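Local coordinates for protein pectate lyase (Bacillus, PDB 3VMV) that probably cleaves pectate (polygalacturonate), as a secreted polysaccharide lyase of family 1 built on a parallel beta-helix, at residues Ile78-Ile83 / Ala102-Ile107; Gly12-Gly17 / Ser129-Ile134; Asp67-Arg72 / Gly96-Asn101; Ile123-Asp128 / Arg160-Ile165. All coordinates share one frame; numbering follows the deposited sequence.

Contact 1: residues Ile78-Ile83 / Ala102-Ile107; sequences IKNISI and AHNIII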
loop_
_atom_site.group_PDB
_atom_site.type_symbol
_atom_site.label_atom_id
_atom_site.label_comp_id
_atom_site.label_asym_id
_atom_site.label_seq_id
_atom_site.Cartn_x
_atom_site.Cartn_y
_atom_site.Cartn_z
ATOM N N ILE A 78 -6.411 -10.076 -15.429
ATOM C CA ILE A 78 -7.202 -10.851 -14.486
ATOM C C ILE A 78 -8.079 -9.858 -13.732
ATOM O O ILE A 78 -7.634 -8.766 -13.403
ATOM C CB ILE A 78 -6.314 -11.698 -13.530
ATOM C CG1 ILE A 78 -7.205 -12.580 -12.646
ATOM C CG2 ILE A 78 -5.321 -10.800 -12.711
ATOM C CD1 ILE A 78 -6.367 -13.585 -11.852
ATOM N N LYS A 79 -9.338 -10.201 -13.510
ATOM C CA LYS A 79 -10.315 -9.198 -13.042
ATOM C C LYS A 79 -11.230 -9.691 -11.948
ATOM O O LYS A 79 -11.502 -10.863 -11.846
ATOM C CB LYS A 79 -11.207 -8.746 -14.188
ATOM C CG LYS A 79 -10.399 -8.260 -15.407
ATOM C CD LYS A 79 -11.248 -7.383 -16.315
ATOM C CE LYS A 79 -11.958 -8.210 -17.324
ATOM N NZ LYS A 79 -10.979 -8.841 -18.246
ATOM N N ASN A 80 -11.747 -8.755 -11.159
ATOM C CA ASN A 80 -12.922 -8.987 -10.321
ATOM C C ASN A 80 -12.703 -10.039 -9.218
ATOM O O ASN A 80 -13.378 -11.079 -9.168
ATOM C CB ASN A 80 -14.143 -9.373 -11.182
ATOM C CG ASN A 80 -14.383 -8.401 -12.332
ATOM O OD1 ASN A 80 -14.100 -7.207 -12.251
ATOM N ND2 ASN A 80 -14.916 -8.942 -13.435
ATOM N N ILE A 81 -11.766 -9.724 -8.324
ATOM C CA ILE A 81 -11.461 -10.611 -7.207
ATOM C C ILE A 81 -11.472 -9.847 -5.910
ATOM O O ILE A 81 -10.956 -8.726 -5.864
ATOM C CB ILE A 81 -10.066 -11.186 -7.403
ATOM C CG1 ILE A 81 -10.069 -12.115 -8.613
ATOM C CG2 ILE A 81 -9.608 -11.939 -6.142
ATOM C CD1 ILE A 81 -8.694 -12.688 -8.928
ATOM N N SER A 82 -12.015 -10.435 -4.851
ATOM C CA SER A 82 -11.724 -9.981 -3.492
ATOM C C SER A 82 -11.083 -11.117 -2.709
ATOM O O SER A 82 -11.524 -12.275 -2.834
ATOM C CB SER A 82 -13.005 -9.588 -2.757
ATOM O OG SER A 82 -13.675 -8.517 -3.376
ATOM N N ILE A 83 -10.030 -10.802 -1.964
ATOM C CA ILE A 83 -9.432 -11.712 -0.981
ATOM C C ILE A 83 -9.678 -11.059 0.366
ATOM O O ILE A 83 -9.189 -9.948 0.606
ATOM C CB ILE A 83 -7.916 -11.856 -1.263
ATOM C CG1 ILE A 83 -7.756 -12.549 -2.621
ATOM C CG2 ILE A 83 -7.202 -12.588 -0.122
ATOM C CD1 ILE A 83 -6.326 -12.616 -3.128
ATOM N N ALA A 102 -3.876 -6.796 -12.996
ATOM C CA ALA A 102 -5.040 -7.176 -12.240
ATOM C C ALA A 102 -5.973 -5.984 -12.097
ATOM O O ALA A 102 -5.507 -4.886 -11.814
ATOM C CB ALA A 102 -4.580 -7.688 -10.866
ATOM N N HIS A 103 -7.270 -6.192 -12.346
ATOM C CA HIS A 103 -8.236 -5.100 -12.440
ATOM C C HIS A 103 -9.435 -5.355 -11.580
ATOM O O HIS A 103 -10.003 -6.430 -11.634
ATOM C CB HIS A 103 -8.654 -4.928 -13.887
ATOM C CG HIS A 103 -7.521 -4.493 -14.754
ATOM N ND1 HIS A 103 -6.526 -5.358 -15.156
ATOM C CD2 HIS A 103 -7.165 -3.267 -15.199
ATOM C CE1 HIS A 103 -5.624 -4.688 -15.855
ATOM N NE2 HIS A 103 -5.991 -3.422 -15.900
ATOM N N ASN A 104 -9.799 -4.355 -10.781
ATOM C CA ASN A 104 -10.952 -4.438 -9.890
ATOM C C ASN A 104 -10.729 -5.523 -8.829
ATOM O O ASN A 104 -11.384 -6.583 -8.821
ATOM C CB ASN A 104 -12.273 -4.678 -10.678
ATOM C CG ASN A 104 -13.491 -4.584 -9.778
ATOM O OD1 ASN A 104 -13.478 -3.824 -8.809
ATOM N ND2 ASN A 104 -14.520 -5.375 -10.055
ATOM N N ILE A 105 -9.790 -5.226 -7.935
ATOM C CA ILE A 105 -9.318 -6.163 -6.927
ATOM C C ILE A 105 -9.427 -5.533 -5.541
ATOM O O ILE A 105 -9.020 -4.382 -5.353
ATOM C CB ILE A 105 -7.840 -6.497 -7.155
ATOM C CG1 ILE A 105 -7.555 -6.808 -8.646
ATOM C CG2 ILE A 105 -7.405 -7.626 -6.240
ATOM C CD1 ILE A 105 -8.181 -8.117 -9.175
ATOM N N ILE A 106 -9.978 -6.270 -4.590
ATOM C CA ILE A 106 -10.000 -5.869 -3.195
ATOM C C ILE A 106 -9.188 -6.867 -2.354
ATOM O O ILE A 106 -9.396 -8.067 -2.460
ATOM C CB ILE A 106 -11.445 -5.826 -2.681
ATOM C CG1 ILE A 106 -12.214 -4.793 -3.487
ATOM C CG2 ILE A 106 -11.472 -5.517 -1.159
ATOM C CD1 ILE A 106 -13.680 -4.638 -3.043
ATOM N N ILE A 107 -8.251 -6.369 -1.544
ATOM C CA ILE A 107 -7.588 -7.181 -0.504
ATOM C C ILE A 107 -7.936 -6.533 0.826
ATOM O O ILE A 107 -7.626 -5.343 1.048
ATOM C CB ILE A 107 -6.090 -7.199 -0.721
ATOM C CG1 ILE A 107 -5.763 -7.713 -2.123
ATOM C CG2 ILE A 107 -5.363 -8.024 0.382
ATOM C CD1 ILE A 107 -4.344 -7.636 -2.513
#
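Asn80 and Asn104 stand on each other at a corner shared by two successive coils of the parallel beta-helix. Both have positive phi and psi, the left-handed conformation that turns the chain, and such stacked corner asparagines recur in pectate lyases. Asn104 ND2 donates to Asn80 OD1 at 2.9 Å with an N-H...O angle of 169°. The acceptor lies in the amide plane of Asn104, the two amides are turned 73° apart, and the donor is tilted from the plane of the Asn80 carbonyl. Asn104 OD1 receives Thr15 N and Gly16 N from the amino-terminal loop, and Asn80 ND2 reaches Asp45 O.

Parallel backbone bonds run on both sides of the corner. Before it, His103 N donates to Ile78 O (2.8 Å); at the corner Ile81 N donates to Asn104 O over a longer 3.2 Å; beyond it, Ile106 N meets Ile81 O at 2.9 Å. Ile78, Ile81 and Ile83 lie over Ala102, Ile105 and Ile107 on one face. There Ile78 CG2 touches Ala102 CB (3.7 Å). Ile105 is bent at chi2 (-68°), which places CD1 4.0 Å from Ile81 CB. On the other face Ser82 OG accepts from Gly17 N while lying 3.6 Å from Ile106 CB.

Contact 2: residues Gly12-Gly17 / Ser129-Ile134; sequences GGTTGG and SKNVWI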
loop_
_atom_site.group_PDB
_atom_site.type_symbol
_atom_site.label_atom_id
_atom_site.label_comp_id
_atom_site.label_asym_id
_atom_site.label_seq_id
_atom_site.Cartn_x
_atom_site.Cartn_y
_atom_site.Cartn_z
ATOM N N GLY A 12 -14.438 3.945 -13.029
ATOM C CA GLY A 12 -15.450 2.902 -12.931
ATOM C C GLY A 12 -15.693 2.283 -11.557
ATOM O O GLY A 12 -16.668 1.558 -11.368
ATOM N N GLY A 13 -14.785 2.524 -10.611
ATOM C CA GLY A 13 -14.954 2.067 -9.245
ATOM C C GLY A 13 -14.316 0.707 -8.983
ATOM O O GLY A 13 -13.797 0.049 -9.913
ATOM N N THR A 14 -14.358 0.297 -7.725
ATOM C CA THR A 14 -13.799 -0.992 -7.323
ATOM C C THR A 14 -14.798 -1.763 -6.468
ATOM O O THR A 14 -15.191 -1.325 -5.367
ATOM C CB THR A 14 -12.474 -0.790 -6.545
ATOM O OG1 THR A 14 -11.551 -0.033 -7.322
ATOM C CG2 THR A 14 -11.857 -2.119 -6.210
ATOM N N THR A 15 -15.234 -2.908 -7.000
ATOM C CA THR A 15 -16.149 -3.803 -6.330
ATOM C C THR A 15 -15.548 -5.185 -6.097
ATOM O O THR A 15 -16.147 -6.024 -5.432
ATOM C CB THR A 15 -17.451 -4.008 -7.143
ATOM O OG1 THR A 15 -17.134 -4.514 -8.444
ATOM C CG2 THR A 15 -18.224 -2.690 -7.274
ATOM N N GLY A 16 -14.352 -5.412 -6.623
ATOM C CA GLY A 16 -13.686 -6.691 -6.414
ATOM C C GLY A 16 -14.491 -7.892 -6.890
ATOM O O GLY A 16 -14.988 -7.942 -8.043
ATOM N N GLY A 17 -14.614 -8.876 -6.009
ATOM C CA GLY A 17 -15.275 -10.135 -6.332
ATOM C C GLY A 17 -16.739 -10.146 -5.985
ATOM O O GLY A 17 -17.361 -11.202 -5.997
ATOM N N SER A 129 -1.774 -2.968 -13.347
ATOM C CA SER A 129 -2.980 -3.220 -12.558
ATOM C C SER A 129 -3.723 -1.899 -12.335
ATOM O O SER A 129 -3.117 -0.833 -12.230
ATOM C CB SER A 129 -2.601 -3.795 -11.204
ATOM O OG SER A 129 -2.144 -5.129 -11.330
ATOM N N LYS A 130 -5.047 -1.976 -12.243
ATOM C CA LYS A 130 -5.850 -0.793 -11.982
ATOM C C LYS A 130 -7.042 -1.119 -11.100
ATOM O O LYS A 130 -7.568 -2.254 -11.133
ATOM C CB LYS A 130 -6.345 -0.194 -13.298
ATOM C CG LYS A 130 -5.165 0.387 -14.104
ATOM C CD LYS A 130 -5.632 1.183 -15.302
ATOM C CE LYS A 130 -4.426 1.610 -16.122
ATOM N NZ LYS A 130 -3.206 0.839 -15.729
ATOM N N ASN A 131 -7.469 -0.128 -10.315
ATOM C CA ASN A 131 -8.688 -0.232 -9.478
ATOM C C ASN A 131 -8.517 -1.299 -8.425
ATOM O O ASN A 131 -9.072 -2.361 -8.509
ATOM C CB ASN A 131 -9.957 -0.429 -10.318
ATOM C CG ASN A 131 -10.333 0.841 -11.029
ATOM O OD1 ASN A 131 -10.982 1.729 -10.440
ATOM N ND2 ASN A 131 -9.864 0.989 -12.237
ATOM N N VAL A 132 -7.651 -0.994 -7.470
ATOM C CA VAL A 132 -7.292 -1.893 -6.417
ATOM C C VAL A 132 -7.521 -1.195 -5.092
ATOM O O VAL A 132 -7.082 -0.049 -4.926
ATOM C CB VAL A 132 -5.819 -2.212 -6.519
ATOM C CG1 VAL A 132 -5.367 -3.095 -5.370
ATOM C CG2 VAL A 132 -5.465 -2.867 -7.878
ATOM N N TRP A 133 -8.218 -1.867 -4.184
ATOM C CA TRP A 133 -8.499 -1.337 -2.855
ATOM C C TRP A 133 -7.861 -2.268 -1.812
ATOM O O TRP A 133 -8.213 -3.458 -1.761
ATOM C CB TRP A 133 -10.019 -1.265 -2.710
ATOM C CG TRP A 133 -10.490 -0.610 -1.436
ATOM C CD1 TRP A 133 -9.799 0.314 -0.703
ATOM C CD2 TRP A 133 -11.763 -0.768 -0.808
ATOM N NE1 TRP A 133 -10.565 0.730 0.381
ATOM C CE2 TRP A 133 -11.768 0.065 0.339
ATOM C CE3 TRP A 133 -12.890 -1.570 -1.084
ATOM C CZ2 TRP A 133 -12.867 0.162 1.183
ATOM C CZ3 TRP A 133 -13.990 -1.470 -0.254
ATOM C CH2 TRP A 133 -13.959 -0.632 0.879
ATOM N N ILE A 134 -6.911 -1.732 -1.042
ATOM C CA ILE A 134 -6.191 -2.481 -0.002
ATOM C C ILE A 134 -6.664 -1.863 1.316
ATOM O O ILE A 134 -6.275 -0.730 1.596
ATOM C CB ILE A 134 -4.720 -2.304 -0.224
ATOM C CG1 ILE A 134 -4.362 -3.024 -1.526
ATOM C CG2 ILE A 134 -3.887 -2.862 1.010
ATOM C CD1 ILE A 134 -2.961 -2.661 -2.076
#
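Thr14 and Asn131 make most of this contact, which buries 197 Å² in all; their CA atoms are 5.6 Å apart. The pairing is read from which atoms lie against each other. The first group of contacts is polar atom against carbon. Thr14 OG1 lies 3.4 Å from Asn131 CB and 3.5 Å from Asn131 C, crossing the base of that side chain at a slant. The hydroxyl has its bonding partner in Ala8 O, within the same amino-terminal arm. Gly13 O comes to 3.9 Å from Asn131 CB.

The second group belongs to the methyl. In Thr14, chi1 (-56°) sets OG1 beside the backbone N, which leaves CG2 anti to it; CG2 reaches over the strand, 3.6 Å from Asn131 O and 4.0 Å from Trp133 CB. Trp133 meets the loop through CB here, while its NE1 bonds to Ser168 OG. Pro4 touches both Thr14 and Trp133, and Ile106 touches them too, so the methyl belongs to a small apolar cluster.

Asn131 has the left-handed conformation of a corner residue, at the corner ahead of strand 132-135. The arrangement is thus an irregular amino-terminal loop laid over the outside of a parallel beta-helix, against its row of corner asparagines.

Contact 3: residues Asp67-Arg72 / Gly96-Asn101; sequences DVKNHR and GIRLSN. With SO4 (sulfate ion), chain B.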
loop_
_atom_site.group_PDB
_atom_site.type_symbol
_atom_site.label_atom_id
_atom_site.label_comp_id
_atom_site.label_asym_id
_atom_site.label_seq_id
_atom_site.Cartn_x
_atom_site.Cartn_y
_atom_site.Cartn_z
ATOM N N ASP A 67 0.019 -15.509 -6.672
ATOM C CA ASP A 67 0.134 -14.880 -7.981
ATOM C C ASP A 67 -1.266 -14.562 -8.505
ATOM O O ASP A 67 -1.921 -15.395 -9.154
ATOM C CB ASP A 67 0.866 -15.886 -8.893
ATOM C CG ASP A 67 1.668 -15.267 -10.052
ATOM O OD1 ASP A 67 1.811 -14.064 -10.166
ATOM O OD2 ASP A 67 2.160 -16.070 -10.881
ATOM N N VAL A 68 -1.700 -13.324 -8.273
ATOM C CA VAL A 68 -2.960 -12.811 -8.860
ATOM C C VAL A 68 -2.668 -12.313 -10.264
ATOM O O VAL A 68 -2.418 -11.131 -10.507
ATOM C CB VAL A 68 -3.634 -11.746 -7.964
ATOM C CG1 VAL A 68 -4.997 -11.348 -8.565
ATOM C CG2 VAL A 68 -3.793 -12.288 -6.545
ATOM N N LYS A 69 -2.624 -13.274 -11.194
ATOM C CA LYS A 69 -2.163 -13.080 -12.553
ATOM C C LYS A 69 -2.927 -14.079 -13.385
ATOM O O LYS A 69 -3.190 -15.201 -12.950
ATOM C CB LYS A 69 -0.662 -13.402 -12.655
ATOM C CG LYS A 69 -0.069 -13.062 -14.009
ATOM C CD LYS A 69 1.376 -13.562 -14.120
ATOM C CE LYS A 69 2.300 -12.713 -13.234
ATOM N NZ LYS A 69 3.714 -12.961 -13.621
ATOM N N ASN A 70 -3.260 -13.668 -14.595
ATOM C CA ASN A 70 -3.910 -14.562 -15.518
ATOM C C ASN A 70 -3.003 -15.755 -15.771
ATOM O O ASN A 70 -1.784 -15.614 -15.844
ATOM C CB ASN A 70 -4.138 -13.812 -16.837
ATOM C CG ASN A 70 -5.056 -14.582 -17.777
ATOM O OD1 ASN A 70 -4.657 -15.564 -18.384
ATOM N ND2 ASN A 70 -6.292 -14.133 -17.877
ATOM N N HIS A 71 -3.587 -16.931 -15.927
ATOM C CA HIS A 71 -2.781 -18.095 -16.296
ATOM C C HIS A 71 -2.126 -17.865 -17.691
ATOM O O HIS A 71 -1.106 -18.454 -17.994
ATOM C CB HIS A 71 -3.630 -19.396 -16.223
ATOM C CG HIS A 71 -4.397 -19.667 -17.466
ATOM N ND1 HIS A 71 -5.578 -19.028 -17.758
ATOM C CD2 HIS A 71 -4.149 -20.497 -18.512
ATOM C CE1 HIS A 71 -6.019 -19.437 -18.931
ATOM N NE2 HIS A 71 -5.168 -20.328 -19.409
ATOM N N ARG A 72 -2.703 -17.037 -18.559
ATOM C CA ARG A 72 -2.046 -16.805 -19.886
ATOM C C ARG A 72 -0.995 -15.691 -19.793
ATOM O O ARG A 72 -0.595 -15.095 -20.823
ATOM C CB ARG A 72 -3.039 -16.467 -20.997
ATOM C CG ARG A 72 -3.713 -17.667 -21.718
ATOM C CD ARG A 72 -2.855 -18.950 -21.827
ATOM N NE ARG A 72 -2.092 -19.172 -23.078
ATOM C CZ ARG A 72 -1.800 -20.396 -23.526
ATOM N NH1 ARG A 72 -2.278 -21.444 -22.854
ATOM N NH2 ARG A 72 -1.081 -20.605 -24.653
ATOM N N GLY A 96 3.723 -13.326 0.371
ATOM C CA GLY A 96 2.976 -12.159 -0.048
ATOM C C GLY A 96 2.149 -12.376 -1.285
ATOM O O GLY A 96 2.147 -13.449 -1.901
ATOM N N ILE A 97 1.365 -11.355 -1.599
ATOM C CA ILE A 97 0.494 -11.360 -2.774
ATOM C C ILE A 97 1.029 -10.451 -3.853
ATOM O O ILE A 97 1.501 -9.357 -3.557
ATOM C CB ILE A 97 -0.908 -10.832 -2.362
ATOM C CG1 ILE A 97 -1.502 -11.771 -1.310
ATOM C CG2 ILE A 97 -1.828 -10.775 -3.595
ATOM C CD1 ILE A 97 -2.830 -11.222 -0.639
ATOM N N ARG A 98 0.970 -10.891 -5.112
ATOM C CA ARG A 98 1.342 -10.041 -6.232
ATOM C C ARG A 98 0.159 -9.875 -7.152
ATOM O O ARG A 98 -0.435 -10.857 -7.585
ATOM C CB ARG A 98 2.560 -10.557 -7.013
ATOM C CG ARG A 98 2.971 -9.634 -8.164
ATOM C CD ARG A 98 4.270 -10.114 -8.819
ATOM N NE ARG A 98 4.058 -11.420 -9.434
ATOM C CZ ARG A 98 5.049 -12.213 -9.876
ATOM N NH1 ARG A 98 4.742 -13.366 -10.452
ATOM N NH2 ARG A 98 6.320 -11.860 -9.726
ATOM N N LEU A 99 -0.154 -8.633 -7.480
ATOM C CA LEU A 99 -1.186 -8.363 -8.480
ATOM C C LEU A 99 -0.529 -7.961 -9.772
ATOM O O LEU A 99 0.191 -6.947 -9.806
ATOM C CB LEU A 99 -2.118 -7.253 -7.990
ATOM C CG LEU A 99 -2.794 -7.377 -6.607
ATOM C CD1 LEU A 99 -3.812 -6.204 -6.456
ATOM C CD2 LEU A 99 -3.430 -8.688 -6.315
ATOM N N SER A 100 -0.777 -8.686 -10.853
ATOM C CA SER A 100 -0.120 -8.400 -12.128
ATOM C C SER A 100 -1.184 -8.272 -13.225
ATOM O O SER A 100 -1.953 -9.206 -13.464
ATOM C CB SER A 100 0.867 -9.531 -12.443
ATOM O OG SER A 100 1.312 -9.456 -13.784
ATOM N N ASN A 101 -1.239 -7.100 -13.841
ATOM C CA ASN A 101 -2.307 -6.751 -14.787
ATOM C C ASN A 101 -3.677 -7.171 -14.253
ATOM O O ASN A 101 -4.489 -7.805 -14.915
ATOM C CB ASN A 101 -2.036 -7.321 -16.184
ATOM C CG ASN A 101 -2.754 -6.534 -17.281
ATOM O OD1 ASN A 101 -3.324 -5.478 -17.052
ATOM N ND2 ASN A 101 -2.701 -7.081 -18.523
HETATM S S SO4 B . 8.371 -14.761 -10.612
HETATM O O1 SO4 B . 8.334 -15.532 -9.377
HETATM O O2 SO4 B . 7.164 -14.963 -11.384
HETATM O O3 SO4 B . 8.525 -13.346 -10.281
HETATM O O4 SO4 B . 9.484 -15.208 -11.433
HETATM O O HOH W 1 1.072 -11.577 -10.125
HETATM O O HOH W 2 -2.605 -11.070 -15.422
#
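Val68 and Arg98 have the most surface buried here, and they serve different faces of a short parallel pairing. Val68 is held by its backbone on both sides: its N donates to Arg98 O (2.9 Å), and its O receives Ser100 N (3.0 Å). Its side chain lies beside that of Leu99, pointing the same way, and Val68 CB to Leu99 CD2 is tight at 3.5 Å. Val68 CG2 also touches Ile97 CG2, and Ile35 of helix 28-40 packs against this valine.

The pairing joins strands of successive coils in the parallel beta-helix, Asp67 standing over Arg98 and Val68 over Leu99. Val68 is also the centre of an inverse gamma turn; further along, a water accepts from Asn70 N and donates to Ser100 O.

Arg98 lies on the opposite face, alongside Asp67. The chain is extended through CD and then bends at chi3 (64°), which places NE near the aspartate. Arg98 NH1 forms a salt bridge with Asp67 OD1 at 3.0 Å; the oxygen lies near the guanidinium plane, whereas the donor stands 48° above the carboxylate plane. A water accepts from Arg98 NE at 3.1 Å and donates to Asp67 OD1, giving that oxygen two donors. Arg98 NH1 also donates to O2 of a sulfate, probably from the crystallisation liquor, and Arg98 NH2 to its O3 at 2.7 Å. Glu119 is a second anionic partner of NH2. Lys69 NZ lies only 3.4 Å from Arg98 NH1, a repulsion that Asp67 and the sulfate probably offset, and Lys69 CE rests on Ser100 OG, which is hydrogen-bonded to Asp127 OD2.

Contact 4: residues Ile123-Asp128 / Arg160-Ile165; sequences IEVTDD and RNAEYI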
loop_
_atom_site.group_PDB
_atom_site.type_symbol
_atom_site.label_atom_id
_atom_site.label_comp_id
_atom_site.label_asym_id
_atom_site.label_seq_id
_atom_site.Cartn_x
_atom_site.Cartn_y
_atom_site.Cartn_z
ATOM N N ILE A 123 2.330 -6.877 -0.359
ATOM C CA ILE A 123 1.498 -6.764 -1.553
ATOM C C ILE A 123 2.260 -5.981 -2.594
ATOM O O ILE A 123 2.614 -4.826 -2.376
ATOM C CB ILE A 123 0.169 -6.069 -1.287
ATOM C CG1 ILE A 123 -0.581 -6.790 -0.175
ATOM C CG2 ILE A 123 -0.697 -6.068 -2.575
ATOM C CD1 ILE A 123 -1.944 -6.118 0.214
ATOM N N GLU A 124 2.522 -6.611 -3.739
ATOM C CA GLU A 124 3.110 -5.944 -4.883
ATOM C C GLU A 124 2.039 -5.694 -5.915
ATOM O O GLU A 124 1.373 -6.646 -6.335
ATOM C CB GLU A 124 4.241 -6.788 -5.492
ATOM C CG GLU A 124 4.664 -6.190 -6.882
ATOM C CD GLU A 124 6.049 -6.574 -7.425
ATOM O OE1 GLU A 124 7.087 -6.023 -6.965
ATOM O OE2 GLU A 124 6.104 -7.390 -8.374
ATOM N N VAL A 125 1.860 -4.439 -6.339
ATOM C CA VAL A 125 0.830 -4.116 -7.315
ATOM C C VAL A 125 1.550 -3.621 -8.574
ATOM O O VAL A 125 2.213 -2.598 -8.530
ATOM C CB VAL A 125 -0.112 -3.027 -6.773
ATOM C CG1 VAL A 125 -1.187 -2.717 -7.770
ATOM C CG2 VAL A 125 -0.723 -3.417 -5.400
ATOM N N THR A 126 1.451 -4.349 -9.691
ATOM C CA THR A 126 2.370 -4.124 -10.789
ATOM C C THR A 126 1.763 -4.474 -12.126
ATOM O O THR A 126 0.571 -4.805 -12.220
ATOM C CB THR A 126 3.694 -4.894 -10.521
ATOM O OG1 THR A 126 4.696 -4.463 -11.445
ATOM C CG2 THR A 126 3.507 -6.426 -10.582
ATOM N N ASP A 127 2.565 -4.339 -13.181
ATOM C CA ASP A 127 2.164 -4.709 -14.534
ATOM C C ASP A 127 0.792 -4.174 -14.919
ATOM O O ASP A 127 -0.070 -4.941 -15.351
ATOM C CB ASP A 127 2.194 -6.246 -14.729
ATOM C CG ASP A 127 3.564 -6.862 -14.379
ATOM O OD1 ASP A 127 4.602 -6.222 -14.654
ATOM O OD2 ASP A 127 3.600 -7.967 -13.817
ATOM N N ASP A 128 0.614 -2.871 -14.773
ATOM C CA ASP A 128 -0.551 -2.174 -15.294
ATOM C C ASP A 128 -1.861 -2.498 -14.599
ATOM O O ASP A 128 -2.927 -2.255 -15.164
ATOM C CB ASP A 128 -0.663 -2.395 -16.808
ATOM C CG ASP A 128 0.559 -1.880 -17.555
ATOM O OD1 ASP A 128 0.538 -0.699 -17.952
ATOM O OD2 ASP A 128 1.522 -2.650 -17.752
ATOM N N ARG A 160 5.221 -0.040 -12.276
ATOM C CA ARG A 160 4.905 -0.405 -13.663
ATOM C C ARG A 160 3.459 -0.044 -14.021
ATOM O O ARG A 160 2.656 -0.885 -14.432
ATOM C CB ARG A 160 5.220 -1.890 -13.924
ATOM C CG ARG A 160 6.739 -2.149 -13.777
ATOM C CD ARG A 160 7.091 -3.564 -14.180
ATOM N NE ARG A 160 8.550 -3.676 -14.281
ATOM C CZ ARG A 160 9.271 -3.430 -15.375
ATOM N NH1 ARG A 160 8.691 -3.062 -16.512
ATOM N NH2 ARG A 160 10.592 -3.553 -15.323
ATOM N N ASN A 161 3.160 1.242 -13.882
ATOM C CA ASN A 161 1.904 1.808 -14.370
ATOM C C ASN A 161 0.629 1.367 -13.656
ATOM O O ASN A 161 -0.454 1.558 -14.194
ATOM C CB ASN A 161 1.780 1.551 -15.865
ATOM C CG ASN A 161 2.914 2.161 -16.608
ATOM O OD1 ASN A 161 3.051 3.385 -16.642
ATOM N ND2 ASN A 161 3.774 1.318 -17.161
ATOM N N ALA A 162 0.761 0.877 -12.426
ATOM C CA ALA A 162 -0.395 0.618 -11.570
ATOM C C ALA A 162 -1.104 1.952 -11.352
ATOM O O ALA A 162 -0.451 2.976 -11.164
ATOM C CB ALA A 162 0.075 0.056 -10.208
ATOM N N GLU A 163 -2.436 1.957 -11.344
ATOM C CA GLU A 163 -3.167 3.228 -11.325
ATOM C C GLU A 163 -4.499 3.016 -10.650
ATOM O O GLU A 163 -5.095 1.931 -10.775
ATOM C CB GLU A 163 -3.435 3.710 -12.768
ATOM C CG GLU A 163 -3.862 5.156 -12.897
ATOM C CD GLU A 163 -3.804 5.615 -14.364
ATOM O OE1 GLU A 163 -3.652 4.742 -15.236
ATOM O OE2 GLU A 163 -3.908 6.821 -14.649
ATOM N N TYR A 164 -5.009 4.073 -10.001
ATOM C CA TYR A 164 -6.342 4.073 -9.384
ATOM C C TYR A 164 -6.369 3.113 -8.205
ATOM O O TYR A 164 -7.069 2.091 -8.214
ATOM C CB TYR A 164 -7.484 3.758 -10.412
ATOM C CG TYR A 164 -7.601 4.777 -11.528
ATOM C CD1 TYR A 164 -8.097 6.041 -11.284
ATOM C CD2 TYR A 164 -7.211 4.452 -12.832
ATOM C CE1 TYR A 164 -8.182 6.978 -12.304
ATOM C CE2 TYR A 164 -7.309 5.368 -13.854
ATOM C CZ TYR A 164 -7.792 6.620 -13.570
ATOM O OH TYR A 164 -7.890 7.548 -14.573
ATOM N N ILE A 165 -5.588 3.438 -7.175
ATOM C CA ILE A 165 -5.346 2.519 -6.067
ATOM C C ILE A 165 -5.658 3.261 -4.776
ATOM O O ILE A 165 -5.253 4.428 -4.640
ATOM C CB ILE A 165 -3.888 2.086 -6.071
ATOM C CG1 ILE A 165 -3.520 1.582 -7.472
ATOM C CG2 ILE A 165 -3.631 1.036 -4.957
ATOM C CD1 ILE A 165 -2.116 1.139 -7.643
#
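Asp128 and Asn161 set their flat ends side by side, pointing the same way, with carboxylate and amide planes 20° apart. The touch itself is made lower down, Asp128 OD1 lying 3.3 Å from Asn161 CB. The second flat pair, Asp127 and Arg160, is turned 48° and is looser: Asp127 OD1 rests 3.7 Å from Arg160 CD, but 4.7 Å separates it from Arg160 NE, so no salt bridge forms. Asp127 OD2 instead takes the hydroxyl of Ser100.

Both pairs sit at a turn of the parallel beta-helix, repeated one coil later. Asp127 and Asp128, like Arg160 and Asn161, all have positive phi and psi, and the two turns are stacked, with one backbone bond between them from Asp128 N to Arg160 O (2.9 Å). Asp127 N, by contrast, is buried by the contact without a partner in the model.

Thr126 OG1 lies against the Arg160 side chain, 3.6 Å from Arg160 CB. Towards the interior, Val125 CG1, anti to the backbone N (chi1 -179°), touches Ala162 CB at 3.9 Å and Ile165 CD1 at 4.0 Å, with Met158 packed on both Val125 and Ile165.

Overall arrangement
The four contacts occupy neighbouring coils near the amino-terminal end of one parallel beta-helix, their centres 6 to 14 Å apart. Contacts 1 and 3 share strand 97-103, and their segments alternate along the chain; the probable Ile78 N to Asn101 O bond joins them. Contact 4 follows both and joins the next coils, strand 123-126 pairing with 97-103. The segments of contact 2 are 112 residues apart in the chain, enclosing contacts 1 and 3 and bringing the amino-terminal loop onto the coils that contact 1 stacks; its 129-134 segment meets 160-165 of contact 4, probably through a bond from Glu163 N to Ser129 O. Local stacking of coils is thus combined with one long-range closure over their outside.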